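PDB 3HUF: DNA repair and telomere maintenance protein nbs1 from Schizosaccharomyces pombe, which serves as the phosphoprotein-binding adaptor of the MRN complex in DNA double-strand break repair and telomere maintenance, here represented by its N-terminal FHA and tandem BRCT domains. Local coordinates for residues Glu57-Tyr60 against Phe61-Gly64; Asp91-Glu95 against Lys96-Ile100; Glu239-His242 against Leu243-Leu247; Thr165-Ala168 against Phe169-Thr173. All coordinates share one frame; numbering follows the deposited sequence.

Contact 1 (Glu57-Tyr60 against Phe61-Gly64); sequences EKDY and FTGG
Lys58 O takes the N-H of Thr62 at 3.0 Å, in the carbonyl plane, and the next bond, from Gly63 N to Asp59 O at 2.9 Å, comes in 37° above the plane of its carbonyl, so this last bond of the short helix is the less regular of the two. Phe61 N adds a weak, bent bond to Lys58 O. The main side-chain meeting is T-shaped: the edge of Tyr60 points into one face of Phe61, with ring planes at 76° and Tyr60 CD2 sitting 3.6 Å above the centre of the Phe61 ring. The two neighbours in sequence meet this way because their first torsions differ: Tyr60 has CG anti to the backbone N (chi1 164°), whereas Phe61 has it anti to the carbonyl carbon. Glu57 O also lies 3.6 Å from Phe61 CD1. The helix, 57-62, belongs to the FHA domain and lies in the link between strands 48-52 and 68-72, and its end is marked by Gly63 with positive phi, inside an ST turn in which Gly64 N donates to Thr62 OG1 at 3.0 Å. Two waters tie this end together. One donates to both Asp59 O and Gly64 O; the other bridges Asp59 OD1 and Thr62 OG1, which are 4.0 Å apart. The second carboxylate oxygen, Asp59 OD2, receives the backbone N-H of Ser56, so both oxygens of this buried group have partners. Tyr60 OH is hydrogen-bonded to Arg143 O, which carries the helix against the chain of the first BRCT repeat.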
loop_
_atom_site.group_PDB
_atom_site.type_symbol
_atom_site.label_atom_id
_atom_site.label_comp_id
_atom_site.label_asym_id
_atom_site.label_seq_id
_atom_site.Cartn_x
_atom_site.Cartn_y
_atom_site.Cartn_z
ATOM N N GLU A 57 0.434 -7.852 11.662
ATOM C CA GLU A 57 0.370 -6.404 11.825
ATOM C C GLU A 57 1.703 -5.749 11.454
ATOM O O GLU A 57 1.726 -4.702 10.826
ATOM C CB GLU A 57 -0.063 -6.027 13.250
ATOM C CG GLU A 57 -0.543 -4.560 13.376
ATOM C CD GLU A 57 -1.405 -4.087 12.171
ATOM O OE1 GLU A 57 -2.526 -4.625 11.993
ATOM O OE2 GLU A 57 -0.976 -3.182 11.416
ATOM N N LYS A 58 2.798 -6.419 11.800
ATOM C CA LYS A 58 4.138 -5.961 11.460
ATOM C C LYS A 58 4.384 -5.711 9.998
ATOM O O LYS A 58 5.133 -4.800 9.659
ATOM C CB LYS A 58 5.191 -6.908 12.029
ATOM C CG LYS A 58 5.325 -8.240 11.350
ATOM C CD LYS A 58 6.159 -9.167 12.216
ATOM C CE LYS A 58 6.285 -10.515 11.576
ATOM N NZ LYS A 58 6.750 -11.510 12.577
ATOM N N ASP A 59 3.737 -6.495 9.130
ATOM C CA ASP A 59 3.947 -6.406 7.686
ATOM C C ASP A 59 3.368 -5.114 7.132
ATOM O O ASP A 59 3.817 -4.634 6.081
ATOM C CB ASP A 59 3.291 -7.593 6.977
ATOM C CG ASP A 59 3.892 -8.949 7.407
ATOM O OD1 ASP A 59 5.119 -9.038 7.610
ATOM O OD2 ASP A 59 3.128 -9.925 7.547
ATOM N N TYR A 60 2.359 -4.570 7.817
ATOM C CA TYR A 60 1.777 -3.252 7.430
ATOM C C TYR A 60 2.853 -2.161 7.562
ATOM O O TYR A 60 2.905 -1.236 6.766
ATOM C CB TYR A 60 0.553 -2.910 8.287
ATOM C CG TYR A 60 0.136 -1.428 8.234
ATOM C CD1 TYR A 60 -0.506 -0.897 7.118
ATOM C CD2 TYR A 60 0.406 -0.573 9.310
ATOM C CE1 TYR A 60 -0.864 0.458 7.067
ATOM C CE2 TYR A 60 0.063 0.769 9.272
ATOM C CZ TYR A 60 -0.564 1.279 8.159
ATOM O OH TYR A 60 -0.898 2.599 8.144
ATOM N N PHE A 61 3.734 -2.309 8.555
ATOM C CA PHE A 61 4.817 -1.356 8.768
ATOM C C PHE A 61 6.105 -1.639 7.987
ATOM O O PHE A 61 6.794 -0.698 7.585
ATOM C CB PHE A 61 5.143 -1.269 10.261
ATOM C CG PHE A 61 4.030 -0.715 11.071
ATOM C CD1 PHE A 61 3.170 -1.548 11.773
ATOM C CD2 PHE A 61 3.806 0.646 11.105
ATOM C CE1 PHE A 61 2.133 -1.014 12.538
ATOM C CE2 PHE A 61 2.782 1.177 11.855
ATOM C CZ PHE A 61 1.948 0.347 12.577
ATOM N N THR A 62 6.441 -2.914 7.784
ATOM C CA THR A 62 7.707 -3.267 7.121
ATOM C C THR A 62 7.556 -3.367 5.599
ATOM O O THR A 62 8.540 -3.266 4.856
ATOM C CB THR A 62 8.233 -4.630 7.607
ATOM O OG1 THR A 62 7.295 -5.664 7.209
ATOM C CG2 THR A 62 8.401 -4.634 9.103
ATOM N N GLY A 63 6.341 -3.611 5.142
ATOM C CA GLY A 63 6.103 -3.916 3.732
ATOM C C GLY A 63 6.505 -5.342 3.350
ATOM O O GLY A 63 6.602 -5.660 2.161
ATOM N N GLY A 64 6.740 -6.197 4.346
ATOM C CA GLY A 64 7.115 -7.593 4.083
ATOM C C GLY A 64 5.934 -8.374 3.497
ATOM O O GLY A 64 4.774 -7.979 3.680
HETATM O O HOH W 1 3.264 -5.741 3.343
HETATM O O HOH W 2 7.414 -7.929 8.234
#

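Contact 2 (Asp91-Glu95 against Lys96-Ile100)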
loop_
_atom_site.group_PDB
_atom_site.type_symbol
_atom_site.label_atom_id
_atom_site.label_comp_id
_atom_site.label_asym_id
_atom_site.label_seq_id
_atom_site.Cartn_x
_atom_site.Cartn_y
_atom_site.Cartn_z
ATOM N N ASP A 91 9.002 -25.985 2.860
ATOM C CA ASP A 91 9.808 -24.823 3.211
ATOM C C ASP A 91 8.900 -23.592 3.204
ATOM O O ASP A 91 7.903 -23.574 2.518
ATOM C CB ASP A 91 10.922 -24.605 2.182
ATOM C CG ASP A 91 12.080 -25.577 2.336
ATOM O OD1 ASP A 91 12.459 -25.908 3.479
ATOM O OD2 ASP A 91 12.647 -25.983 1.302
ATOM N N SER A 92 9.267 -22.568 3.957
ATOM C CA SER A 92 8.576 -21.293 3.920
ATOM C C SER A 92 9.529 -20.186 3.545
ATOM O O SER A 92 10.717 -20.230 3.860
ATOM C CB SER A 92 7.873 -20.951 5.237
ATOM O OG SER A 92 8.340 -21.719 6.308
ATOM N N TYR A 93 8.973 -19.189 2.875
ATOM C CA TYR A 93 9.752 -18.138 2.268
ATOM C C TYR A 93 9.125 -16.807 2.594
ATOM O O TYR A 93 7.909 -16.661 2.501
ATOM C CB TYR A 93 9.817 -18.359 0.751
ATOM C CG TYR A 93 10.879 -19.374 0.363
ATOM C CD1 TYR A 93 10.603 -20.748 0.289
ATOM C CD2 TYR A 93 12.181 -18.952 0.108
ATOM C CE1 TYR A 93 11.613 -21.662 -0.048
ATOM C CE2 TYR A 93 13.177 -19.845 -0.226
ATOM C CZ TYR A 93 12.898 -21.191 -0.305
ATOM O OH TYR A 93 13.962 -22.023 -0.642
ATOM N N LYS A 94 9.957 -15.853 3.008
ATOM C CA LYS A 94 9.523 -14.473 3.172
ATOM C C LYS A 94 10.243 -13.489 2.275
ATOM O O LYS A 94 10.248 -12.298 2.536
ATOM C CB LYS A 94 9.568 -14.039 4.636
ATOM C CG LYS A 94 8.173 -14.016 5.236
ATOM C CD LYS A 94 8.145 -13.401 6.622
ATOM C CE LYS A 94 6.706 -13.429 7.174
ATOM N NZ LYS A 94 6.531 -12.722 8.475
ATOM N N GLU A 95 10.836 -13.987 1.203
ATOM C CA GLU A 95 11.432 -13.137 0.179
ATOM C C GLU A 95 10.326 -12.710 -0.783
ATOM O O GLU A 95 9.284 -13.364 -0.863
ATOM C CB GLU A 95 12.458 -13.938 -0.612
ATOM C CG GLU A 95 13.763 -14.168 0.109
ATOM C CD GLU A 95 14.102 -15.636 0.139
ATOM O OE1 GLU A 95 14.457 -16.193 -0.936
ATOM O OE2 GLU A 95 14.000 -16.241 1.240
ATOM N N LYS A 96 10.563 -11.647 -1.539
ATOM C CA LYS A 96 9.518 -11.111 -2.405
ATOM C C LYS A 96 9.553 -11.653 -3.842
ATOM O O LYS A 96 8.697 -11.318 -4.643
ATOM C CB LYS A 96 9.556 -9.582 -2.384
ATOM C CG LYS A 96 9.303 -9.019 -0.990
ATOM C CD LYS A 96 9.659 -7.557 -0.910
ATOM C CE LYS A 96 9.093 -6.967 0.383
ATOM N NZ LYS A 96 9.121 -5.485 0.338
ATOM N N ASP A 97 10.539 -12.492 -4.140
ATOM C CA ASP A 97 10.700 -13.094 -5.455
ATOM C C ASP A 97 11.036 -14.568 -5.312
ATOM O O ASP A 97 12.083 -14.927 -4.764
ATOM C CB ASP A 97 11.826 -12.409 -6.223
ATOM C CG ASP A 97 11.441 -11.033 -6.697
ATOM O OD1 ASP A 97 10.864 -10.930 -7.799
ATOM O OD2 ASP A 97 11.727 -10.050 -5.975
ATOM N N LEU A 98 10.148 -15.419 -5.810
ATOM C CA LEU A 98 10.352 -16.871 -5.761
ATOM C C LEU A 98 10.295 -17.475 -7.164
ATOM O O LEU A 98 9.362 -17.215 -7.936
ATOM C CB LEU A 98 9.313 -17.535 -4.841
ATOM C CG LEU A 98 9.057 -16.976 -3.427
ATOM C CD1 LEU A 98 7.933 -17.712 -2.764
ATOM C CD2 LEU A 98 10.319 -17.032 -2.534
ATOM N N LYS A 99 11.307 -18.273 -7.494
ATOM C CA LYS A 99 11.378 -18.952 -8.770
ATOM C C LYS A 99 11.152 -20.424 -8.443
ATOM O O LYS A 99 11.964 -21.045 -7.768
ATOM C CB LYS A 99 12.759 -18.688 -9.386
ATOM C CG LYS A 99 13.068 -19.374 -10.680
ATOM C CD LYS A 99 14.500 -19.050 -11.141
ATOM C CE LYS A 99 15.296 -20.315 -11.479
ATOM N NZ LYS A 99 15.367 -20.587 -12.967
ATOM N N ILE A 100 10.007 -20.959 -8.860
ATOM C CA ILE A 100 9.583 -22.283 -8.414
ATOM C C ILE A 100 9.613 -23.219 -9.622
ATOM O O ILE A 100 8.893 -23.000 -10.624
ATOM C CB ILE A 100 8.169 -22.257 -7.799
ATOM C CG1 ILE A 100 8.113 -21.315 -6.584
ATOM C CG2 ILE A 100 7.699 -23.669 -7.451
ATOM C CD1 ILE A 100 6.752 -20.732 -6.303
#
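The connection between two strands of the FHA beta-sandwich, 91-93 and 97-102, folds back on itself here, and its inner side is packed by Tyr93 and Leu98. The two strands are in different sheets, so the chain crosses from one layer to the other at Lys94-Lys96. Leu98 CD2 makes the closest side-chain approach, 3.6 Å from Tyr93 CB, and it also lies 3.8 Å from Tyr93 CG and from Tyr93 CD2. The methyl therefore rests at the root of the aromatic side chain, oblique to the ring. Leu98 CD1 is a little farther, 4.0 Å from Tyr93 CB. In Leu98, CG stands anti to the carbonyl carbon (chi1 -49°), and this carries the branch back toward Tyr93 although the CB itself does not point there. Glu95 borders the same spot: its CB is 4.2 Å from Leu98 CD2, and a bend at chi2 (127°) brings its carboxylate carbon to the edge of the Tyr93 ring, in the ring plane. The contact between the segments is thus apolar, and the polar ends find their partners outside it: Glu95 OE1 has a weak hydrogen bond from Asn82 ND2, and Lys96 NZ donates to Gly63 O. Tyr93 pairs through its backbone with Phe68 of strand 68-72, Leu98 pairs with Ala111 of strand 109-113, and both side chains touch Val81 of strand 79-81.

Contact 3 (Glu239-His242 against Leu243-Leu247); sequences ESHH and LLELL
His242 ND1 donates to Glu245 OE2 at 3.2 Å, a straight bond (170° at the hydrogen) that lies in the imidazole plane and meets the oxygen nearly along its C-O axis. The carboxylate is turned 75° against the ring. Since ND1 is the donor, a negative Glu245 would probably favour a proton there. The other oxygen, Glu245 OE1, stands 3.7 Å from His241 NE2, too far to count as a bond. CG of His242 is anti to the backbone N (chi1 -176°), which swings the ring along the helix so that Leu246 CG can lie over one face, 4.0 Å from its centroid, in a CH-pi contact. A leucine in place of His242 would probably leave Glu245 OE2 without its ring donor and take away the flat face on which Leu246 rests. Four backbone carbonyls, from Glu239 to His242, each take the N-H four residues on, at 2.8 Å for Leu243 N to Glu239 O and 2.9 Å for Leu246 N to His242 O. Ser240 OG is satisfied by Ser237 OG, and near the helix end Leu247 N reaches the carbonyls of Leu243 and Leu244 only weakly. Helix 238-246 links the parallel strands 230-234 and 250-254 in a beta-alpha-beta unit of the second BRCT repeat; Leu244 packs on Ile251 and on Leu297 of helix 294-302, while Leu243 leans on helix 163-170.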
loop_
_atom_site.group_PDB
_atom_site.type_symbol
_atom_site.label_atom_id
_atom_site.label_comp_id
_atom_site.label_asym_id
_atom_site.label_seq_id
_atom_site.Cartn_x
_atom_site.Cartn_y
_atom_site.Cartn_z
ATOM N N GLU A 239 6.346 12.357 11.634
ATOM C CA GLU A 239 5.322 12.454 10.599
ATOM C C GLU A 239 4.884 13.904 10.365
ATOM O O GLU A 239 4.793 14.343 9.216
ATOM C CB GLU A 239 4.093 11.609 10.967
ATOM C CG GLU A 239 4.331 10.123 10.980
ATOM C CD GLU A 239 5.110 9.634 12.185
ATOM O OE1 GLU A 239 4.657 9.824 13.323
ATOM O OE2 GLU A 239 6.188 9.049 11.990
ATOM N N SER A 240 4.600 14.635 11.442
ATOM C CA SER A 240 4.205 16.045 11.293
ATOM C C SER A 240 5.368 16.900 10.820
ATOM O O SER A 240 5.176 17.799 10.012
ATOM C CB SER A 240 3.517 16.618 12.538
ATOM O OG SER A 240 3.975 16.003 13.722
ATOM N N HIS A 241 6.573 16.589 11.299
ATOM C CA HIS A 241 7.817 17.196 10.795
ATOM C C HIS A 241 7.963 16.948 9.285
ATOM O O HIS A 241 8.265 17.864 8.516
ATOM C CB HIS A 241 9.044 16.636 11.539
ATOM C CG HIS A 241 10.359 17.121 11.002
ATOM N ND1 HIS A 241 11.054 18.168 11.568
ATOM C CD2 HIS A 241 11.115 16.689 9.963
ATOM C CE1 HIS A 241 12.167 18.376 10.889
ATOM N NE2 HIS A 241 12.231 17.489 9.913
ATOM N N HIS A 242 7.742 15.712 8.862
ATOM C CA HIS A 242 7.861 15.402 7.447
ATOM C C HIS A 242 6.762 16.077 6.620
ATOM O O HIS A 242 7.013 16.534 5.511
ATOM C CB HIS A 242 7.906 13.898 7.196
ATOM C CG HIS A 242 8.115 13.537 5.756
ATOM N ND1 HIS A 242 9.108 14.104 4.987
ATOM C CD2 HIS A 242 7.458 12.672 4.946
ATOM C CE1 HIS A 242 9.054 13.603 3.764
ATOM N NE2 HIS A 242 8.057 12.741 3.710
ATOM N N LEU A 243 5.558 16.133 7.176
ATOM C CA LEU A 243 4.452 16.863 6.575
ATOM C C LEU A 243 4.840 18.336 6.334
ATOM O O LEU A 243 4.685 18.841 5.215
ATOM C CB LEU A 243 3.189 16.718 7.447
ATOM C CG LEU A 243 1.881 17.497 7.223
ATOM C CD1 LEU A 243 1.628 17.829 5.798
ATOM C CD2 LEU A 243 0.718 16.689 7.759
ATOM N N LEU A 244 5.375 18.995 7.360
ATOM C CA LEU A 244 5.799 20.398 7.251
ATOM C C LEU A 244 7.015 20.600 6.341
ATOM O O LEU A 244 7.086 21.591 5.615
ATOM C CB LEU A 244 6.035 21.015 8.632
ATOM C CG LEU A 244 4.854 20.904 9.596
ATOM C CD1 LEU A 244 5.297 21.278 10.995
ATOM C CD2 LEU A 244 3.663 21.766 9.141
ATOM N N GLU A 245 7.964 19.667 6.394
ATOM C CA GLU A 245 9.047 19.599 5.412
ATOM C C GLU A 245 8.510 19.618 3.986
ATOM O O GLU A 245 8.956 20.417 3.168
ATOM C CB GLU A 245 9.842 18.313 5.584
ATOM C CG GLU A 245 11.222 18.496 6.139
ATOM C CD GLU A 245 12.038 17.214 6.074
ATOM O OE1 GLU A 245 13.253 17.296 6.348
ATOM O OE2 GLU A 245 11.471 16.137 5.751
ATOM N N LEU A 246 7.556 18.725 3.699
ATOM C CA LEU A 246 6.932 18.630 2.377
ATOM C C LEU A 246 6.299 19.938 1.890
ATOM O O LEU A 246 6.163 20.137 0.684
ATOM C CB LEU A 246 5.918 17.485 2.316
ATOM C CG LEU A 246 6.513 16.073 2.431
ATOM C CD1 LEU A 246 5.436 14.998 2.346
ATOM C CD2 LEU A 246 7.619 15.836 1.391
ATOM N N LEU A 247 5.945 20.825 2.825
ATOM C CA LEU A 247 5.428 22.148 2.495
ATOM C C LEU A 247 6.569 23.142 2.280
ATOM O O LEU A 247 6.334 24.299 1.943
ATOM C CB LEU A 247 4.467 22.650 3.582
ATOM C CG LEU A 247 3.266 21.749 3.904
ATOM C CD1 LEU A 247 2.443 22.288 5.071
ATOM C CD2 LEU A 247 2.378 21.527 2.676
#

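Contact 4 (Thr165-Ala168 against Phe169-Thr173); sequences TMYA and FLKKT
A Schellman motif ends helix 163-170, and the contact gathers at this C-terminus: Thr173 N returns to Ala168 O at 3.0 Å and Lys172 N to Phe169 O at 3.3 Å, with Lys172 in positive phi as the C-prime residue. One residue earlier, Lys171 N donates to Tyr167 O at 3.0 Å, the last i to i+4 bond of the helix. The side chains of this pair meet too. Lys171 CD lies over one face of the Tyr167 ring, 3.9 Å from the centroid and 23° off the normal, a CH-pi contact shifted toward the rim, with CE 3.6 Å from Tyr167 CE2. Its CG, wedged between the backbone N and the carbonyl carbon (chi1 42°), starts the extended chain across the ring. The helix joins strands 150-152 and 174-176 in the beta-alpha-beta unit of the first BRCT repeat, and Ala168 CB packs 4.0 Å from Thr173 CB, both beside Phe151 of strand 150-152. Lys171 NZ forms a salt bridge with Asp144; a water 3.0 Å from Tyr167 OH accepts from that hydroxyl and, weakly, from the ammonium. An alanine at Lys171 is likely to uncover that face of Tyr167 and leave Asp144 without its cationic mate.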
loop_
_atom_site.group_PDB
_atom_site.type_symbol
_atom_site.label_atom_id
_atom_site.label_comp_id
_atom_site.label_asym_id
_atom_site.label_seq_id
_atom_site.Cartn_x
_atom_site.Cartn_y
_atom_site.Cartn_z
ATOM N N THR A 165 -5.320 12.464 6.032
ATOM C CA THR A 165 -5.617 12.569 4.609
ATOM C C THR A 165 -4.669 13.536 3.919
ATOM O O THR A 165 -4.127 13.216 2.865
ATOM C CB THR A 165 -7.066 12.990 4.361
ATOM O OG1 THR A 165 -7.934 12.101 5.068
ATOM C CG2 THR A 165 -7.379 12.926 2.879
ATOM N N MET A 166 -4.465 14.703 4.532
ATOM C CA MET A 166 -3.578 15.725 3.989
ATOM C C MET A 166 -2.167 15.170 3.805
ATOM O O MET A 166 -1.522 15.399 2.771
ATOM C CB MET A 166 -3.506 16.912 4.940
ATOM C CG MET A 166 -4.820 17.620 5.222
ATOM S SD MET A 166 -4.642 18.728 6.647
ATOM C CE MET A 166 -6.356 19.264 6.883
ATOM N N TYR A 167 -1.707 14.449 4.830
ATOM C CA TYR A 167 -0.406 13.825 4.841
ATOM C C TYR A 167 -0.259 12.768 3.757
ATOM O O TYR A 167 0.733 12.778 3.030
ATOM C CB TYR A 167 -0.102 13.233 6.216
ATOM C CG TYR A 167 1.333 12.776 6.358
ATOM C CD1 TYR A 167 2.397 13.609 5.983
ATOM C CD2 TYR A 167 1.634 11.516 6.873
ATOM C CE1 TYR A 167 3.715 13.200 6.113
ATOM C CE2 TYR A 167 2.951 11.102 7.015
ATOM C CZ TYR A 167 3.981 11.937 6.638
ATOM O OH TYR A 167 5.274 11.486 6.767
ATOM N N ALA A 168 -1.261 11.886 3.628
ATOM C CA ALA A 168 -1.268 10.880 2.578
ATOM C C ALA A 168 -1.195 11.513 1.193
ATOM O O ALA A 168 -0.423 11.070 0.340
ATOM C CB ALA A 168 -2.486 10.008 2.683
ATOM N N PHE A 169 -2.003 12.546 0.970
ATOM C CA PHE A 169 -1.978 13.282 -0.291
ATOM C C PHE A 169 -0.577 13.794 -0.641
ATOM O O PHE A 169 -0.103 13.650 -1.774
ATOM C CB PHE A 169 -2.939 14.470 -0.199
ATOM C CG PHE A 169 -3.153 15.168 -1.493
ATOM C CD1 PHE A 169 -3.938 14.590 -2.481
ATOM C CD2 PHE A 169 -2.578 16.413 -1.730
ATOM C CE1 PHE A 169 -4.153 15.238 -3.679
ATOM C CE2 PHE A 169 -2.793 17.063 -2.924
ATOM C CZ PHE A 169 -3.575 16.477 -3.902
ATOM N N LEU A 170 0.073 14.401 0.350
ATOM C CA LEU A 170 1.375 15.020 0.154
ATOM C C LEU A 170 2.511 14.033 -0.087
ATOM O O LEU A 170 3.387 14.307 -0.908
ATOM C CB LEU A 170 1.709 15.945 1.321
ATOM C CG LEU A 170 0.974 17.283 1.266
ATOM C CD1 LEU A 170 1.056 17.964 2.606
ATOM C CD2 LEU A 170 1.578 18.157 0.189
ATOM N N LYS A 171 2.505 12.895 0.610
ATOM C CA LYS A 171 3.545 11.886 0.366
ATOM C C LYS A 171 3.229 10.960 -0.828
ATOM O O LYS A 171 3.849 9.910 -1.007
ATOM C CB LYS A 171 3.966 11.123 1.653
ATOM C CG LYS A 171 2.858 10.698 2.602
ATOM C CD LYS A 171 3.389 9.743 3.679
ATOM C CE LYS A 171 2.263 8.879 4.286
ATOM N NZ LYS A 171 2.805 7.625 4.940
ATOM N N LYS A 172 2.260 11.384 -1.641
ATOM C CA LYS A 172 1.898 10.736 -2.911
ATOM C C LYS A 172 1.280 9.348 -2.780
ATOM O O LYS A 172 1.364 8.515 -3.688
ATOM C CB LYS A 172 3.056 10.781 -3.917
ATOM C CG LYS A 172 3.374 12.208 -4.377
ATOM C CD LYS A 172 4.803 12.348 -4.868
ATOM C CE LYS A 172 5.019 13.718 -5.483
ATOM N NZ LYS A 172 6.330 13.797 -6.199
ATOM N N THR A 173 0.651 9.112 -1.632
ATOM C CA THR A 173 -0.109 7.902 -1.401
ATOM C C THR A 173 -1.397 8.002 -2.222
ATOM O O THR A 173 -1.881 9.101 -2.482
ATOM C CB THR A 173 -0.418 7.768 0.084
ATOM O OG1 THR A 173 0.813 7.841 0.805
ATOM C CG2 THR A 173 -1.092 6.451 0.406
HETATM O O HOH W 3 5.638 8.485 6.469
#

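Contacts 3 and 4 sit on non-equivalent helices of the two BRCT repeats, 238-246 between the first two strands of its sheet and 163-170 between the last two of its own, and touch directly: Leu243 CD1 meets Leu170 CD1 at 3.2 Å, and Tyr167 touches both Leu243 and His242, so the two helices share one interface. Contact 4 is the more buried; contact 3 keeps its histidine-carboxylate bond on the more exposed side. Contacts 1 and 2 both lie in the FHA domain, joined by Lys96 NZ to Gly63 O, but differ in kind: contact 1 is partly buried, with polar atoms satisfied by waters and backbone, whereas contact 2 is a surface turn held by apolar packing.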